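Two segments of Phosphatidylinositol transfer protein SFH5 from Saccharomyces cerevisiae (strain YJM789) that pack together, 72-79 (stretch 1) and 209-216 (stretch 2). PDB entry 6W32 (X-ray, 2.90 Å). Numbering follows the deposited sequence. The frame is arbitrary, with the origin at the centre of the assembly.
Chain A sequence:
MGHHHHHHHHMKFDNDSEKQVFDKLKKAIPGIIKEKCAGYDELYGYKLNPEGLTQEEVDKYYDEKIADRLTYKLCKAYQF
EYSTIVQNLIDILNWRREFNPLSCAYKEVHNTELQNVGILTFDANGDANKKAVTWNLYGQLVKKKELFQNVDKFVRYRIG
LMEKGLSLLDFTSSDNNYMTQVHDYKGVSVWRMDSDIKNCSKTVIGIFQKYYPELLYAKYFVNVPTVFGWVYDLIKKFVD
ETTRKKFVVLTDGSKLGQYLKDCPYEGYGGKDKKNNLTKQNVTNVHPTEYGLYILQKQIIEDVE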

# COMPACT_ATOMS: atom_id res chain seq x y z
N TYR A 72 6.08 -14.71 6.26
CA TYR A 72 7.47 -14.44 5.89
C TYR A 72 7.72 -12.94 5.74
O TYR A 72 8.63 -12.36 6.36
CB TYR A 72 7.84 -15.13 4.57
CG TYR A 72 9.32 -14.94 4.21
CD1 TYR A 72 10.29 -15.83 4.70
CD2 TYR A 72 9.73 -13.87 3.42
CE1 TYR A 72 11.62 -15.66 4.41
CE2 TYR A 72 11.07 -13.70 3.14
CZ TYR A 72 12.00 -14.60 3.63
OH TYR A 72 13.35 -14.43 3.34
N LYS A 73 6.79 -12.30 5.09
CA LYS A 73 6.88 -10.91 4.81
C LYS A 73 6.95 -10.18 6.11
O LYS A 73 7.60 -9.19 6.20
CB LYS A 73 5.65 -10.52 4.07
CG LYS A 73 5.76 -9.22 3.36
CD LYS A 73 4.57 -9.07 2.47
CE LYS A 73 4.89 -9.57 1.10
NZ LYS A 73 5.63 -8.50 0.44
N LEU A 74 6.24 -10.64 7.11
CA LEU A 74 6.23 -9.93 8.38
C LEU A 74 7.48 -10.21 9.22
O LEU A 74 7.96 -9.31 9.93
CB LEU A 74 4.95 -10.28 9.16
CG LEU A 74 3.74 -9.35 9.04
CD1 LEU A 74 2.49 -10.06 9.51
CD2 LEU A 74 4.01 -8.14 9.87
N CYS A 75 8.02 -11.43 9.17
CA CYS A 75 9.33 -11.69 9.78
C CYS A 75 10.43 -10.82 9.18
O CYS A 75 11.22 -10.21 9.92
CB CYS A 75 9.70 -13.16 9.62
SG CYS A 75 8.39 -14.37 10.17
N LYS A 76 10.50 -10.78 7.83
CA LYS A 76 11.49 -9.95 7.15
C LYS A 76 11.38 -8.50 7.60
O LYS A 76 12.38 -7.82 7.85
CB LYS A 76 11.29 -10.05 5.66
CG LYS A 76 12.50 -9.66 4.83
CD LYS A 76 12.16 -9.09 3.43
CE LYS A 76 13.33 -8.22 2.90
NZ LYS A 76 14.09 -7.49 4.00
N ALA A 77 10.15 -8.01 7.72
CA ALA A 77 9.94 -6.64 8.14
C ALA A 77 10.51 -6.36 9.53
O ALA A 77 10.94 -5.24 9.81
CB ALA A 77 8.44 -6.35 8.11
N TYR A 78 10.47 -7.32 10.42
CA TYR A 78 10.84 -7.07 11.80
C TYR A 78 12.09 -7.86 12.15
O TYR A 78 12.35 -8.18 13.31
CB TYR A 78 9.64 -7.35 12.73
CG TYR A 78 8.49 -6.41 12.41
CD1 TYR A 78 8.52 -5.09 12.83
CD2 TYR A 78 7.43 -6.82 11.63
CE1 TYR A 78 7.51 -4.20 12.50
CE2 TYR A 78 6.39 -5.94 11.28
CZ TYR A 78 6.44 -4.62 11.72
OH TYR A 78 5.42 -3.74 11.39
N GLN A 79 12.88 -8.16 11.12
CA GLN A 79 14.25 -8.62 11.27
C GLN A 79 14.30 -9.97 11.99
O GLN A 79 15.27 -10.31 12.65
CB GLN A 79 15.11 -7.56 11.98
CG GLN A 79 15.38 -6.37 11.07
CD GLN A 79 16.07 -5.19 11.76
OE1 GLN A 79 17.19 -5.33 12.29
NE2 GLN A 79 15.42 -4.03 11.75
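Stretch 2 209-216: QKYYPELL

This is a small, mixed contact in which the loop after one helix rests on the C-terminal end of another, held by one lysine hydrogen bond, a long salt bridge and a few apolar touches. The two stretches bury 373 Å² between them, both sides summed.

Stretch 1 is helical from Tyr-72 to Ala-77, and Tyr-78 is the first residue to leave helical phi/psi. Stretch 2 is the end of a helix at Gln-209 to Tyr-211, followed by a loop from Tyr-212. Pro-213 is extended, with phi/psi of -71/161. Glu-214 has a positive phi, at 58/36. The chain approaches the helix from Tyr-212 through Pro-213 to Glu-214 and draws back at Leu-215. The closest CA atoms across the contact are Ala-77 CA and Glu-214 CA, 5.9 Å apart.

Glu-214 is the centre of the contact and has the largest covered area, 110 Å². Its CA-to-CB bond points toward stretch 1, and its side chain meets three residues there. Lys-73 CG is 3.5 Å from Glu-214 CB, and Ala-77 CB is 3.5 Å from Glu-214 CG. Lys-76 NZ and Glu-214 OE2 form a salt bridge that is long, at 3.8 Å. The aliphatic part of that lysine also comes close, with Lys-76 CD 3.2 Å from Glu-214 OE1.

The CA-to-CB bond of Lys-73 points sideways, but the end of the side chain comes nearer and reaches the loop backbone. Lys-73 NZ donates a hydrogen bond to Glu-214 O at 2.7 Å. This bond ties the helix to the main chain of the loop. Lys-73 NZ also lies 4.1 Å from Leu-215 CD2.

Pro-213 supplies the apolar part. Pro-213 CB is 3.9 Å from Ala-77 CB. Pro-213 CG is 4.1 Å from Tyr-78 CE2 and 3.7 Å from Tyr-78 OH, oblique to the ring.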

# COMPACT_ATOMS: atom_id res chain seq x y z
N GLN A 209 3.86 3.05 7.29
CA GLN A 209 4.99 2.55 8.08
C GLN A 209 4.55 1.50 9.11
O GLN A 209 5.16 0.43 9.20
CB GLN A 209 5.68 3.71 8.77
CG GLN A 209 6.47 4.62 7.84
CD GLN A 209 7.57 3.89 7.03
OE1 GLN A 209 8.68 3.68 7.52
NE2 GLN A 209 7.24 3.52 5.78
N LYS A 210 3.50 1.78 9.90
CA LYS A 210 3.17 0.89 11.01
C LYS A 210 2.38 -0.33 10.58
O LYS A 210 2.48 -1.38 11.24
CB LYS A 210 2.38 1.65 12.08
CG LYS A 210 3.12 2.83 12.74
CD LYS A 210 2.28 3.48 13.91
CE LYS A 210 1.57 4.81 13.50
NZ LYS A 210 0.11 4.85 13.87
N TYR A 211 1.60 -0.24 9.50
CA TYR A 211 0.66 -1.30 9.13
C TYR A 211 0.83 -1.80 7.71
O TYR A 211 0.20 -2.79 7.35
CB TYR A 211 -0.79 -0.83 9.29
CG TYR A 211 -1.07 -0.20 10.63
CD1 TYR A 211 -0.98 -0.95 11.79
CD2 TYR A 211 -1.38 1.14 10.74
CE1 TYR A 211 -1.21 -0.37 13.03
CE2 TYR A 211 -1.59 1.73 11.98
CZ TYR A 211 -1.51 0.97 13.12
OH TYR A 211 -1.73 1.52 14.36
N TYR A 212 1.64 -1.20 6.91
CA TYR A 212 1.79 -1.86 5.63
C TYR A 212 3.26 -2.17 5.32
O TYR A 212 3.67 -1.95 4.18
CB TYR A 212 1.19 -0.97 4.53
CG TYR A 212 -0.30 -0.89 4.53
CD1 TYR A 212 -1.04 -1.63 3.63
CD2 TYR A 212 -0.98 -0.02 5.39
CE1 TYR A 212 -2.42 -1.55 3.59
CE2 TYR A 212 -2.39 0.07 5.35
CZ TYR A 212 -3.09 -0.69 4.44
OH TYR A 212 -4.46 -0.62 4.36
N PRO A 213 4.06 -2.76 6.21
CA PRO A 213 5.47 -2.89 5.92
C PRO A 213 5.69 -3.94 4.83
O PRO A 213 4.86 -4.81 4.59
CB PRO A 213 6.03 -3.36 7.23
CG PRO A 213 4.99 -4.23 7.78
CD PRO A 213 3.66 -3.80 7.14
N GLU A 214 6.86 -3.87 4.20
CA GLU A 214 7.28 -4.88 3.23
C GLU A 214 6.31 -5.03 2.08
O GLU A 214 6.12 -6.13 1.55
CB GLU A 214 7.52 -6.24 3.88
CG GLU A 214 8.84 -6.34 4.64
CD GLU A 214 10.10 -6.04 3.79
OE1 GLU A 214 10.21 -6.61 2.66
OE2 GLU A 214 10.98 -5.27 4.26
N LEU A 215 5.71 -3.91 1.65
CA LEU A 215 4.87 -3.90 0.45
C LEU A 215 5.31 -2.90 -0.61
O LEU A 215 4.80 -2.97 -1.73
CB LEU A 215 3.40 -3.61 0.82
CG LEU A 215 2.82 -4.76 1.62
CD1 LEU A 215 1.64 -4.30 2.47
CD2 LEU A 215 2.43 -5.96 0.73
N LEU A 216 6.22 -1.99 -0.32
CA LEU A 216 6.69 -1.04 -1.34
C LEU A 216 7.98 -1.55 -1.93
O LEU A 216 8.87 -1.99 -1.19
CB LEU A 216 6.92 0.34 -0.72
CG LEU A 216 7.13 1.54 -1.62
CD1 LEU A 216 5.87 1.85 -2.31
CD2 LEU A 216 7.56 2.75 -0.80